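Local coordinates for protein pleckstrin homology domain-containing family A member 8 (Homo sapiens, PDB 5KDI) that probably transfers simple glycosphingolipids between membranes, taking up the lipid in an all-helical GLTP fold, at residues M7-S12 with C31-P36; E25-S30 with E95-L100; N127-T132 with V140-F145. The protein carries 2 engineered substitutions. All coordinates share one frame; numbering follows the deposited sequence. Where two conformers were deposited one is given.

Contact 1 of 3, residues M7-S12 with C31-P36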
loop_
_atom_site.group_PDB
_atom_site.type_symbol
_atom_site.label_atom_id
_atom_site.label_comp_id
_atom_site.label_asym_id
_atom_site.label_seq_id
_atom_site.Cartn_x
_atom_site.Cartn_y
_atom_site.Cartn_z
ATOM N N MET A 7 -15.885 -3.082 2.493
ATOM C CA MET A 7 -15.641 -2.770 3.915
ATOM C C MET A 7 -14.141 -2.990 4.288
ATOM O O MET A 7 -13.510 -4.009 3.875
ATOM C CB MET A 7 -16.497 -3.736 4.740
ATOM C CG MET A 7 -16.486 -3.500 6.249
ATOM S SD MET A 7 -16.684 -1.789 6.832
ATOM C CE MET A 7 -18.397 -1.813 7.356
ATOM N N ASN A 8 -13.586 -2.039 5.041
ATOM C CA ASN A 8 -12.179 -1.985 5.548
ATOM C C ASN A 8 -11.160 -1.693 4.466
ATOM O O ASN A 8 -9.978 -1.519 4.782
ATOM C CB ASN A 8 -11.792 -3.288 6.310
ATOM C CG ASN A 8 -12.704 -3.565 7.460
ATOM O OD1 ASN A 8 -12.922 -2.689 8.335
ATOM N ND2 ASN A 8 -13.320 -4.758 7.436
ATOM N N THR A 9 -11.566 -1.616 3.193
ATOM C CA THR A 9 -10.597 -1.462 2.136
ATOM C C THR A 9 -10.102 -0.050 1.962
ATOM O O THR A 9 -8.867 0.197 1.884
ATOM C CB THR A 9 -11.124 -2.005 0.817
ATOM O OG1 THR A 9 -11.400 -3.411 0.970
ATOM C CG2 THR A 9 -10.218 -1.739 -0.347
ATOM N N SER A 10 -11.004 0.917 1.872
ATOM C CA SER A 10 -10.559 2.229 1.435
ATOM C C SER A 10 -9.876 3.106 2.507
ATOM O O SER A 10 -10.384 3.361 3.608
ATOM C CB SER A 10 -11.711 3.040 0.843
ATOM O OG SER A 10 -11.173 4.177 0.207
ATOM N N PHE A 11 -8.762 3.660 2.088
ATOM C CA PHE A 11 -8.129 4.697 2.860
ATOM C C PHE A 11 -9.039 5.931 3.139
ATOM O O PHE A 11 -8.911 6.619 4.138
ATOM C CB PHE A 11 -6.850 5.149 2.179
ATOM C CG PHE A 11 -5.788 4.101 2.134
ATOM C CD1 PHE A 11 -4.943 3.950 3.196
ATOM C CD2 PHE A 11 -5.723 3.206 1.051
ATOM C CE1 PHE A 11 -3.976 2.929 3.192
ATOM C CE2 PHE A 11 -4.765 2.226 1.035
ATOM C CZ PHE A 11 -3.911 2.078 2.124
ATOM N N SER A 12 -10.023 6.152 2.258
ATOM C CA SER A 12 -10.984 7.231 2.343
ATOM C C SER A 12 -11.990 7.077 3.474
ATOM O O SER A 12 -12.680 8.051 3.781
ATOM C CB SER A 12 -11.650 7.470 1.011
ATOM O OG SER A 12 -12.538 6.461 0.592
ATOM N N CYS A 31 -4.016 -1.726 4.159
ATOM C CA CYS A 31 -2.836 -2.330 3.531
ATOM C C CYS A 31 -3.100 -3.789 3.195
ATOM O O CYS A 31 -2.752 -4.300 2.106
ATOM C CB CYS A 31 -1.640 -2.186 4.480
ATOM S SG CYS A 31 -1.019 -0.517 4.758
ATOM N N TYR A 32 -3.719 -4.499 4.130
ATOM C CA TYR A 32 -3.948 -5.929 3.913
ATOM C C TYR A 32 -4.928 -6.212 2.744
ATOM O O TYR A 32 -4.811 -7.220 2.059
ATOM C CB TYR A 32 -4.512 -6.567 5.178
ATOM C CG TYR A 32 -4.657 -8.052 4.945
ATOM C CD1 TYR A 32 -3.593 -8.863 5.005
ATOM C CD2 TYR A 32 -5.853 -8.590 4.518
ATOM C CE1 TYR A 32 -3.692 -10.259 4.744
ATOM C CE2 TYR A 32 -5.971 -9.950 4.172
ATOM C CZ TYR A 32 -4.855 -10.767 4.324
ATOM O OH TYR A 32 -4.940 -12.069 4.049
ATOM N N ALA A 33 -5.842 -5.292 2.512
ATOM C CA ALA A 33 -6.976 -5.529 1.604
ATOM C C ALA A 33 -6.557 -5.919 0.209
ATOM O O ALA A 33 -7.285 -6.625 -0.500
ATOM C CB ALA A 33 -7.902 -4.293 1.579
ATOM N N VAL A 34 -5.364 -5.486 -0.230
ATOM C CA VAL A 34 -4.910 -5.857 -1.581
ATOM C C VAL A 34 -4.397 -7.289 -1.681
ATOM O O VAL A 34 -4.201 -7.797 -2.806
ATOM C CB VAL A 34 -3.884 -4.881 -2.169
ATOM C CG1 VAL A 34 -4.407 -3.434 -2.170
ATOM C CG2 VAL A 34 -2.576 -4.984 -1.419
ATOM N N VAL A 35 -4.105 -7.902 -0.542
ATOM C CA VAL A 35 -3.535 -9.286 -0.537
ATOM C C VAL A 35 -4.409 -10.304 -1.297
ATOM O O VAL A 35 -3.892 -11.029 -2.186
ATOM C CB VAL A 35 -3.118 -9.700 0.910
ATOM C CG1 VAL A 35 -2.809 -11.187 1.058
ATOM C CG2 VAL A 35 -1.942 -8.857 1.369
ATOM N N PRO A 36 -5.723 -10.314 -1.043
ATOM C CA PRO A 36 -6.573 -11.251 -1.788
ATOM C C PRO A 36 -6.653 -10.970 -3.289
ATOM O O PRO A 36 -6.857 -11.898 -4.074
ATOM C CB PRO A 36 -7.952 -11.060 -1.144
ATOM C CG PRO A 36 -7.645 -10.623 0.246
ATOM C CD PRO A 36 -6.440 -9.773 0.141
#
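Thr9 and Ala33 bring the two backbones closest, with Thr9 CA 5.5 Å from Ala33 CA. Residues 7-12 are a loop that tightens into a 3-10 turn at Phe11 and Ser12. Residues 31-36 link helix 24-32 to helix 35-41. A type I beta turn from Tyr32 to Val35 makes the bend between them, closed by Val35 N bonding to Tyr32 O at 2.8 Å. The bend offers Ala33 to the loop, and its CB points at Thr9.

Thr9 meets this methyl with both branches. Thr9 OG1 is 3.7 Å from Ala33 CB, and Thr9 CG2 is 3.9 Å from the same carbon. The hydroxyl lies beside the backbone N (chi1 -61°) and the methyl anti to it, so Ala33 CB faces the fork between them. The hydroxyl has its polar partner in Thr6 OG1, a hydrogen bond within the same N-terminal loop. Phe3 packs on both Thr9 and Ala33.

Phe11 makes the second contact. Its ring approaches Cys31 obliquely, with Phe11 CZ 4.3 Å from Cys31 N. Tyr185 of helix 172-202 meets the Phe11 ring edge-to-face. Leu104 of helix 93-115 touches both Phe11 and Cys31.

No hydrogen bond joins the two segments. The N-terminal loop meets the bend of the GLTP fold by van der Waals contact, mostly buried, over 148 Å². The fit between them therefore rests on shape, while the Thr9 hydroxyl is satisfied within its own loop.

Contact 2 of 3, residues E25-S30 with E95-L100. With 6S8 ((~{Z})-~{N}-[(~{E},2~{S},3~{R})-1-[(2~{R},3~{R},4~{S},5~{R},6~{R})-6-(hydroxymethyl)-3,4,5-tris(oxidanyl)oxan-2-yl]oxy-3-oxidanyl-octadec-4-en-2-yl]octadec-9-enamide), chain C.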
loop_
_atom_site.group_PDB
_atom_site.type_symbol
_atom_site.label_atom_id
_atom_site.label_comp_id
_atom_site.label_asym_id
_atom_site.label_seq_id
_atom_site.Cartn_x
_atom_site.Cartn_y
_atom_site.Cartn_z
ATOM N N GLU A 25 -5.131 0.280 13.440
ATOM C CA GLU A 25 -5.808 -0.916 12.897
ATOM C C GLU A 25 -6.394 -0.656 11.536
ATOM O O GLU A 25 -6.271 -1.477 10.628
ATOM C CB GLU A 25 -6.878 -1.517 13.819
ATOM C CG GLU A 25 -6.466 -1.850 15.240
ATOM C CD GLU A 25 -7.594 -2.638 16.013
ATOM O OE1 GLU A 25 -8.611 -3.091 15.386
ATOM O OE2 GLU A 25 -7.486 -2.755 17.273
ATOM N N ALA A 26 -7.081 0.466 11.376
ATOM C CA ALA A 26 -7.714 0.766 10.092
ATOM C C ALA A 26 -6.702 0.900 8.956
ATOM O O ALA A 26 -6.920 0.414 7.843
ATOM C CB ALA A 26 -8.618 1.998 10.189
ATOM N N PHE A 27 -5.590 1.564 9.223
ATOM C CA PHE A 27 -4.531 1.677 8.242
ATOM C C PHE A 27 -4.018 0.311 7.813
ATOM O O PHE A 27 -3.836 0.052 6.629
ATOM C CB PHE A 27 -3.433 2.618 8.755
ATOM C CG PHE A 27 -2.350 2.853 7.733
ATOM C CD1 PHE A 27 -2.476 3.917 6.851
ATOM C CD2 PHE A 27 -1.241 2.064 7.659
ATOM C CE1 PHE A 27 -1.520 4.171 5.919
ATOM C CE2 PHE A 27 -0.230 2.337 6.725
ATOM C CZ PHE A 27 -0.395 3.374 5.866
ATOM N N LEU A 28 -3.710 -0.548 8.792
ATOM C CA LEU A 28 -3.148 -1.855 8.495
ATOM C C LEU A 28 -4.174 -2.697 7.709
ATOM O O LEU A 28 -3.808 -3.500 6.844
ATOM C CB LEU A 28 -2.657 -2.534 9.735
ATOM C CG LEU A 28 -1.453 -1.853 10.440
ATOM C CD1 LEU A 28 -1.118 -2.649 11.696
ATOM C CD2 LEU A 28 -0.238 -1.778 9.524
ATOM N N ALA A 29 -5.460 -2.521 8.020
ATOM C CA ALA A 29 -6.521 -3.257 7.274
ATOM C C ALA A 29 -6.583 -2.838 5.827
ATOM O O ALA A 29 -6.766 -3.679 4.927
ATOM C CB ALA A 29 -7.896 -3.096 7.955
ATOM N N SER A 30 -6.379 -1.558 5.598
ATOM C CA SER A 30 -6.353 -1.048 4.213
ATOM C C SER A 30 -5.139 -1.614 3.460
ATOM O O SER A 30 -5.213 -1.917 2.239
ATOM C CB SER A 30 -6.398 0.482 4.180
ATOM O OG SER A 30 -7.709 0.913 4.590
ATOM N N GLU A 95 10.791 0.633 10.744
ATOM C CA GLU A 95 11.310 0.069 9.525
ATOM C C GLU A 95 10.193 -0.579 8.693
ATOM O O GLU A 95 10.130 -0.395 7.470
ATOM C CB GLU A 95 12.342 -0.957 9.814
ATOM C CG GLU A 95 12.979 -1.629 8.574
ATOM C CD GLU A 95 13.930 -2.747 8.901
ATOM O OE1 GLU A 95 13.821 -3.343 10.026
ATOM O OE2 GLU A 95 14.799 -2.999 8.044
ATOM N N ALA A 96 9.293 -1.291 9.372
ATOM C CA ALA A 96 8.163 -1.961 8.668
ATOM C C ALA A 96 7.318 -0.903 7.974
ATOM O O ALA A 96 6.949 -1.048 6.784
ATOM C CB ALA A 96 7.322 -2.818 9.601
ATOM N N LEU A 97 7.032 0.193 8.683
ATOM C CA LEU A 97 6.169 1.209 8.116
ATOM C C LEU A 97 6.881 1.990 6.970
ATOM O O LEU A 97 6.240 2.496 6.034
ATOM C CB LEU A 97 5.682 2.099 9.239
ATOM C CG LEU A 97 4.711 3.217 8.858
ATOM C CD1 LEU A 97 3.448 2.639 8.138
ATOM C CD2 LEU A 97 4.391 4.031 10.132
ATOM N N LEU A 98 8.218 2.140 7.082
ATOM C CA LEU A 98 9.007 2.701 5.998
ATOM C C LEU A 98 8.734 1.966 4.697
ATOM O O LEU A 98 8.468 2.562 3.630
ATOM C CB LEU A 98 10.470 2.695 6.314
ATOM C CG LEU A 98 11.451 3.255 5.275
ATOM C CD1 LEU A 98 11.199 4.739 5.026
ATOM C CD2 LEU A 98 12.878 2.871 5.669
ATOM N N TRP A 99 8.846 0.647 4.782
ATOM C CA TRP A 99 8.646 -0.181 3.588
ATOM C C TRP A 99 7.167 -0.281 3.173
ATOM O O TRP A 99 6.865 -0.351 1.952
ATOM C CB TRP A 99 9.285 -1.542 3.761
ATOM C CG TRP A 99 10.758 -1.450 3.677
ATOM C CD1 TRP A 99 11.693 -1.371 4.742
ATOM C CD2 TRP A 99 11.546 -1.276 2.469
ATOM N NE1 TRP A 99 12.955 -1.249 4.255
ATOM C CE2 TRP A 99 12.940 -1.191 2.897
ATOM C CE3 TRP A 99 11.241 -1.226 1.105
ATOM C CZ2 TRP A 99 13.972 -1.073 1.968
ATOM C CZ3 TRP A 99 12.286 -1.118 0.205
ATOM C CH2 TRP A 99 13.611 -1.055 0.626
ATOM N N LEU A 100 6.234 -0.239 4.129
ATOM C CA LEU A 100 4.816 -0.137 3.771
ATOM C C LEU A 100 4.518 1.138 2.999
ATOM O O LEU A 100 3.827 1.090 1.951
ATOM C CB LEU A 100 3.867 -0.291 4.945
ATOM C CG LEU A 100 3.667 -1.637 5.559
ATOM C CD1 LEU A 100 2.848 -1.480 6.844
ATOM C CD2 LEU A 100 2.937 -2.501 4.535
HETATM C C1 6S8 C . 12.516 -4.877 0.931
HETATM C C2 6S8 C . 11.780 -5.033 -0.381
HETATM N N2 6S8 C . 10.408 -4.580 -0.203
HETATM C C3 6S8 C . 11.795 -6.528 -0.812
HETATM O O3 6S8 C . 13.181 -6.924 -0.894
HETATM C C4 6S8 C . 11.111 -6.684 -2.120
HETATM C C5 6S8 C . 10.029 -7.457 -2.241
HETATM C C6 6S8 C . 9.261 -7.711 -3.508
HETATM C C7 6S8 C . 9.671 -6.961 -4.749
HETATM C C8 6S8 C . 9.105 -7.794 -5.865
HETATM C C9 6S8 C . 8.806 -6.876 -6.993
HETATM C C10 6S8 C . 7.511 -6.163 -6.711
HETATM C C11 6S8 C . 6.443 -6.540 -7.755
HETATM C C12 6S8 C . 5.437 -5.407 -7.852
HETATM C C13 6S8 C . 3.973 -5.805 -7.729
HETATM C C14 6S8 C . 3.356 -6.440 -8.963
HETATM C C15 6S8 C . 1.872 -6.067 -9.108
HETATM C C16 6S8 C . 0.878 -7.183 -9.374
HETATM C C17 6S8 C . -0.045 -7.088 -10.599
HETATM C C18 6S8 C . -1.082 -5.974 -10.591
HETATM C C1A 6S8 C . 12.056 -5.067 3.286
HETATM O O1A 6S8 C . 11.901 -5.609 1.991
HETATM C C2A 6S8 C . 10.943 -5.552 4.172
HETATM O O2A 6S8 C . 9.695 -5.080 3.627
HETATM C C3A 6S8 C . 11.166 -5.155 5.630
HETATM O O3A 6S8 C . 10.180 -5.762 6.434
HETATM C C4A 6S8 C . 12.561 -5.566 6.059
HETATM O O4A 6S8 C . 12.640 -6.975 6.266
HETATM O O5A 6S8 C . 15.907 -5.171 4.394
HETATM C C5M 6S8 C . 13.588 -5.048 5.071
HETATM C C6A 6S8 C . 14.980 -5.476 5.457
HETATM O O6A 6S8 C . 13.285 -5.563 3.771
HETATM C CAA 6S8 C . 9.852 -3.644 -0.957
HETATM O OAA 6S8 C . 10.441 -2.987 -1.812
HETATM C CAB 6S8 C . 8.411 -3.381 -0.637
HETATM C CAC 6S8 C . 7.790 -4.450 -1.583
HETATM C CAD 6S8 C . 6.778 -3.813 -2.431
HETATM C CAE 6S8 C . 5.475 -4.476 -2.081
HETATM C CAF 6S8 C . 4.435 -3.800 -2.964
HETATM C CAG 6S8 C . 3.208 -3.385 -2.133
HETATM C CAH 6S8 C . 1.911 -3.609 -2.919
HETATM C CAI 6S8 C . 1.904 -2.618 -4.046
HETATM C CAJ 6S8 C . 1.458 -2.889 -5.275
HETATM C CAK 6S8 C . 0.867 -4.193 -5.708
HETATM C CAL 6S8 C . 0.052 -3.731 -6.922
HETATM C CAM 6S8 C . -1.079 -4.660 -7.312
HETATM C CAN 6S8 C . -2.038 -4.827 -6.171
HETATM C CAO 6S8 C . -3.420 -5.122 -6.707
HETATM C CAP 6S8 C . -4.254 -3.882 -6.872
HETATM C CAQ 6S8 C . -5.595 -4.030 -6.227
HETATM C CAR 6S8 C . -5.965 -2.708 -5.684
#
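Phe27 reaches across to Leu97, and its ring carbon CE2 lies 4.0 Å from Leu97 CD1. The methyl approaches the ring obliquely. Phe27 CG is anti to the backbone N (chi1 -176°), which carries the ring out from helix 24-32 toward helix 93-115. Leu97 answers with one methyl branch, CD1.

Leu28 and Leu100 form the second pair. Leu28 CD2 is 4.1 Å from Leu100 CD1, and the two side chains cross at about a right angle. Leu97 and Leu100 are each modelled in two positions, so both distances hold for one of them. The helices stay well apart here: the nearest alpha carbons, Leu28 CA and Leu100 CA, are 9.4 Å from each other. Only side-chain ends bridge them, and no hydrogen bond crosses. All four residues are buried and apolar.

Other residues of segment 95-100 contact the lipid headgroup. The galactose lies over one face of the Trp99 indole, with sugar carbon C1A of 6S8 3.8 Å above the ring plane, offset toward its rim. Trp99 CZ3 also comes within 3.3 Å of the ceramide amide oxygen OAA of 6S8. Glu95 extends alongside the sugar, and its OE2 is 3.6 Å from C6A of 6S8. Hydrogen bonds to the lipid come from Asp52, Asn56 and Lys59 of helix 47-64 and from His137.

This is helix-to-helix packing in the core of the all-helical GLTP fold, and helix 93-115 also forms part of the headgroup site. Leu97 and Leu100 meet helix 24-32, whereas Trp99 reaches the sugar from another side of helix 93-115. Leu74 of helix 74-83 touches both Phe27 and Leu97. Helix 172-202 adds Gln192 and Leu196 against Phe27, and Tyr200 against Leu97. Asn56 of helix 47-64 packs on Leu100 and Trp99.

Contact 3 of 3, residues N127-T132 with V140-F145. With 6S8 ((~{Z})-~{N}-[(~{E},2~{S},3~{R})-1-[(2~{R},3~{R},4~{S},5~{R},6~{R})-6-(hydroxymethyl)-3,4,5-tris(oxidanyl)oxan-2-yl]oxy-3-oxidanyl-octadec-4-en-2-yl]octadec-9-enamide), chain C.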
loop_
_atom_site.group_PDB
_atom_site.type_symbol
_atom_site.label_atom_id
_atom_site.label_comp_id
_atom_site.label_asym_id
_atom_site.label_seq_id
_atom_site.Cartn_x
_atom_site.Cartn_y
_atom_site.Cartn_z
ATOM N N ASN A 127 5.699 2.284 -15.301
ATOM C CA ASN A 127 5.768 3.741 -15.101
ATOM C C ASN A 127 5.800 4.073 -13.612
ATOM O O ASN A 127 6.658 4.872 -13.117
ATOM C CB ASN A 127 4.560 4.383 -15.742
ATOM C CG ASN A 127 4.700 4.532 -17.299
ATOM O OD1 ASN A 127 5.742 4.211 -17.909
ATOM N ND2 ASN A 127 3.638 5.072 -17.937
ATOM N N ALA A 128 4.905 3.426 -12.862
ATOM C CA ALA A 128 4.822 3.690 -11.412
ATOM C C ALA A 128 6.119 3.228 -10.715
ATOM O O ALA A 128 6.641 3.956 -9.829
ATOM C CB ALA A 128 3.609 2.995 -10.835
ATOM N N TYR A 129 6.648 2.074 -11.157
ATOM C CA TYR A 129 7.862 1.527 -10.526
ATOM C C TYR A 129 9.073 2.475 -10.576
ATOM O O TYR A 129 9.751 2.780 -9.543
ATOM C CB TYR A 129 8.220 0.182 -11.186
ATOM C CG TYR A 129 9.396 -0.484 -10.535
ATOM C CD1 TYR A 129 10.578 -0.642 -11.217
ATOM C CD2 TYR A 129 9.293 -1.065 -9.282
ATOM C CE1 TYR A 129 11.660 -1.289 -10.623
ATOM C CE2 TYR A 129 10.372 -1.681 -8.677
ATOM C CZ TYR A 129 11.548 -1.835 -9.370
ATOM O OH TYR A 129 12.611 -2.488 -8.786
ATOM N N GLY A 130 9.294 2.996 -11.763
ATOM C CA GLY A 130 10.357 3.915 -12.061
ATOM C C GLY A 130 10.338 5.142 -11.164
ATOM O O GLY A 130 11.382 5.644 -10.736
ATOM N N LYS A 131 9.136 5.630 -10.883
ATOM C CA LYS A 131 8.962 6.829 -10.068
ATOM C C LYS A 131 8.967 6.599 -8.564
ATOM O O LYS A 131 9.008 7.543 -7.810
ATOM C CB LYS A 131 7.615 7.510 -10.436
ATOM C CG LYS A 131 7.564 7.974 -11.887
ATOM C CD LYS A 131 6.153 8.326 -12.318
ATOM C CE LYS A 131 6.148 8.781 -13.768
ATOM N NZ LYS A 131 4.834 9.334 -14.149
ATOM N N THR A 132 8.862 5.351 -8.141
ATOM C CA THR A 132 8.658 5.033 -6.712
ATOM C C THR A 132 9.731 4.056 -6.204
ATOM O O THR A 132 10.783 4.467 -5.662
ATOM C CB THR A 132 7.177 4.544 -6.461
ATOM O OG1 THR A 132 6.883 3.341 -7.219
ATOM C CG2 THR A 132 6.217 5.570 -6.805
ATOM N N VAL A 140 19.351 -7.242 -8.140
ATOM C CA VAL A 140 18.588 -8.488 -8.036
ATOM C C VAL A 140 17.108 -8.258 -7.812
ATOM O O VAL A 140 16.297 -8.833 -8.509
ATOM C CB VAL A 140 19.146 -9.450 -6.981
ATOM C CG1 VAL A 140 18.196 -10.632 -6.762
ATOM C CG2 VAL A 140 20.491 -9.961 -7.506
ATOM N N VAL A 141 16.758 -7.295 -7.001
ATOM C CA VAL A 141 15.338 -7.028 -6.739
ATOM C C VAL A 141 14.682 -6.358 -7.960
ATOM O O VAL A 141 13.538 -6.671 -8.302
ATOM C CB VAL A 141 15.105 -6.285 -5.418
ATOM C CG1 VAL A 141 13.623 -5.937 -5.233
ATOM C CG2 VAL A 141 15.609 -7.124 -4.229
ATOM N N ARG A 142 15.439 -5.525 -8.688
ATOM C CA ARG A 142 14.908 -4.977 -9.916
ATOM C C ARG A 142 14.587 -6.107 -10.900
ATOM O O ARG A 142 13.610 -6.045 -11.668
ATOM C CB ARG A 142 15.853 -3.974 -10.562
ATOM C CG ARG A 142 15.963 -2.704 -9.745
ATOM C CD ARG A 142 16.903 -1.679 -10.372
ATOM N NE ARG A 142 17.055 -0.507 -9.529
ATOM C CZ ARG A 142 17.662 0.639 -9.872
ATOM N NH1 ARG A 142 18.203 0.758 -11.067
ATOM N NH2 ARG A 142 17.745 1.662 -9.012
ATOM N N GLY A 143 15.468 -7.122 -10.921
ATOM C CA GLY A 143 15.227 -8.328 -11.731
ATOM C C GLY A 143 13.959 -9.092 -11.337
ATOM O O GLY A 143 13.268 -9.602 -12.199
ATOM N N VAL A 144 13.679 -9.159 -10.040
ATOM C CA VAL A 144 12.432 -9.757 -9.532
ATOM C C VAL A 144 11.223 -8.944 -9.962
ATOM O O VAL A 144 10.226 -9.489 -10.394
ATOM C CB VAL A 144 12.496 -9.928 -8.000
ATOM C CG1 VAL A 144 11.125 -10.376 -7.380
ATOM C CG2 VAL A 144 13.603 -10.931 -7.681
ATOM N N PHE A 145 11.340 -7.639 -9.928
ATOM C CA PHE A 145 10.259 -6.801 -10.433
ATOM C C PHE A 145 10.055 -7.096 -11.906
ATOM O O PHE A 145 8.915 -7.208 -12.391
ATOM C CB PHE A 145 10.529 -5.328 -10.276
ATOM C CG PHE A 145 9.427 -4.481 -10.886
ATOM C CD1 PHE A 145 8.175 -4.420 -10.284
ATOM C CD2 PHE A 145 9.602 -3.879 -12.150
ATOM C CE1 PHE A 145 7.155 -3.701 -10.919
ATOM C CE2 PHE A 145 8.601 -3.152 -12.733
ATOM C CZ PHE A 145 7.392 -3.091 -12.128
HETATM C C1 6S8 C . 12.516 -4.877 0.931
HETATM C C2 6S8 C . 11.780 -5.033 -0.381
HETATM N N2 6S8 C . 10.408 -4.580 -0.203
HETATM C C3 6S8 C . 11.795 -6.528 -0.812
HETATM O O3 6S8 C . 13.181 -6.924 -0.894
HETATM C C4 6S8 C . 11.111 -6.684 -2.120
HETATM C C5 6S8 C . 10.029 -7.457 -2.241
HETATM C C6 6S8 C . 9.261 -7.711 -3.508
HETATM C C7 6S8 C . 9.671 -6.961 -4.749
HETATM C C8 6S8 C . 9.105 -7.794 -5.865
HETATM C C9 6S8 C . 8.806 -6.876 -6.993
HETATM C C10 6S8 C . 7.511 -6.163 -6.711
HETATM C C11 6S8 C . 6.443 -6.540 -7.755
HETATM C C12 6S8 C . 5.437 -5.407 -7.852
HETATM C C13 6S8 C . 3.973 -5.805 -7.729
HETATM C C14 6S8 C . 3.356 -6.440 -8.963
HETATM C C15 6S8 C . 1.872 -6.067 -9.108
HETATM C C16 6S8 C . 0.878 -7.183 -9.374
HETATM C C17 6S8 C . -0.045 -7.088 -10.599
HETATM C C18 6S8 C . -1.082 -5.974 -10.591
HETATM C C1A 6S8 C . 12.056 -5.067 3.286
HETATM O O1A 6S8 C . 11.901 -5.609 1.991
HETATM C C2A 6S8 C . 10.943 -5.552 4.172
HETATM O O2A 6S8 C . 9.695 -5.080 3.627
HETATM C C3A 6S8 C . 11.166 -5.155 5.630
HETATM O O3A 6S8 C . 10.180 -5.762 6.434
HETATM C C4A 6S8 C . 12.561 -5.566 6.059
HETATM O O4A 6S8 C . 12.640 -6.975 6.266
HETATM O O5A 6S8 C . 15.907 -5.171 4.394
HETATM C C5M 6S8 C . 13.588 -5.048 5.071
HETATM C C6A 6S8 C . 14.980 -5.476 5.457
HETATM O O6A 6S8 C . 13.285 -5.563 3.771
HETATM C CAA 6S8 C . 9.852 -3.644 -0.957
HETATM O OAA 6S8 C . 10.441 -2.987 -1.812
HETATM C CAB 6S8 C . 8.411 -3.381 -0.637
HETATM C CAC 6S8 C . 7.790 -4.450 -1.583
HETATM C CAD 6S8 C . 6.778 -3.813 -2.431
HETATM C CAE 6S8 C . 5.475 -4.476 -2.081
HETATM C CAF 6S8 C . 4.435 -3.800 -2.964
HETATM C CAG 6S8 C . 3.208 -3.385 -2.133
HETATM C CAH 6S8 C . 1.911 -3.609 -2.919
HETATM C CAI 6S8 C . 1.904 -2.618 -4.046
HETATM C CAJ 6S8 C . 1.458 -2.889 -5.275
HETATM C CAK 6S8 C . 0.867 -4.193 -5.708
HETATM C CAL 6S8 C . 0.052 -3.731 -6.922
HETATM C CAM 6S8 C . -1.079 -4.660 -7.312
HETATM C CAN 6S8 C . -2.038 -4.827 -6.171
HETATM C CAO 6S8 C . -3.420 -5.122 -6.707
HETATM C CAP 6S8 C . -4.254 -3.882 -6.872
HETATM C CAQ 6S8 C . -5.595 -4.030 -6.227
HETATM C CAR 6S8 C . -5.965 -2.708 -5.684
#
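Tyr129 and Phe145 both set CG anti to the backbone N (chi1 near 180° in both), which sends their rings into the gap between two helices. The rings stack face to face, centroids 3.7 Å apart and planes 5° from parallel. The side chains run in opposite directions, so each ring lies near the stem of the other. Tyr129 CB is 3.5 Å from Phe145 CZ. Phe145 CB makes a CH-pi contact over the Tyr129 ring face, 4.2 Å from its centroid.

Tyr129 OH passes on to Arg142, 3.5 Å from Arg142 CG. Its hydrogen bond is to His137 ND1. His137 NE2 bonds to the lipid, so Tyr129 probably helps orient that histidine. Arg142 NE bonds to His137 O.

Phe145 also lines the lipid pocket. Carbons C11 and C12 of the sphingoid chain of 6S8 pass its edge, with C11 3.7 Å from Phe145 CD1. Val144 CG1 touches C8 of 6S8 at 3.6 Å.

The short helix segments are nearly antiparallel (163°). They form a helical hairpin in the GLTP fold, with its ring stack beside the hydrophobic lipid pocket.

Contacts 1 and 2 share helix 24-32, and their centres are 11 Å apart. They touch directly: Ser30 OG lies 3.0 Å from Thr9 O, probably as a hydrogen bond, and Phe11 CE1 packs on Ser30 CB. Contact 3 sits across the chain's centre from contact 1, with about 13 Å between nearest atoms. Contacts 2 and 3 come within about 7 Å of each other, and both touch 6S8. Segment 95-100 meets its sugar and amide, while segment 140-145 follows the sphingoid chain. Segment 31-36 of contact 1 also reaches the lipid through Val34, but the touching Thr9 side chain stays about 7 Å from it.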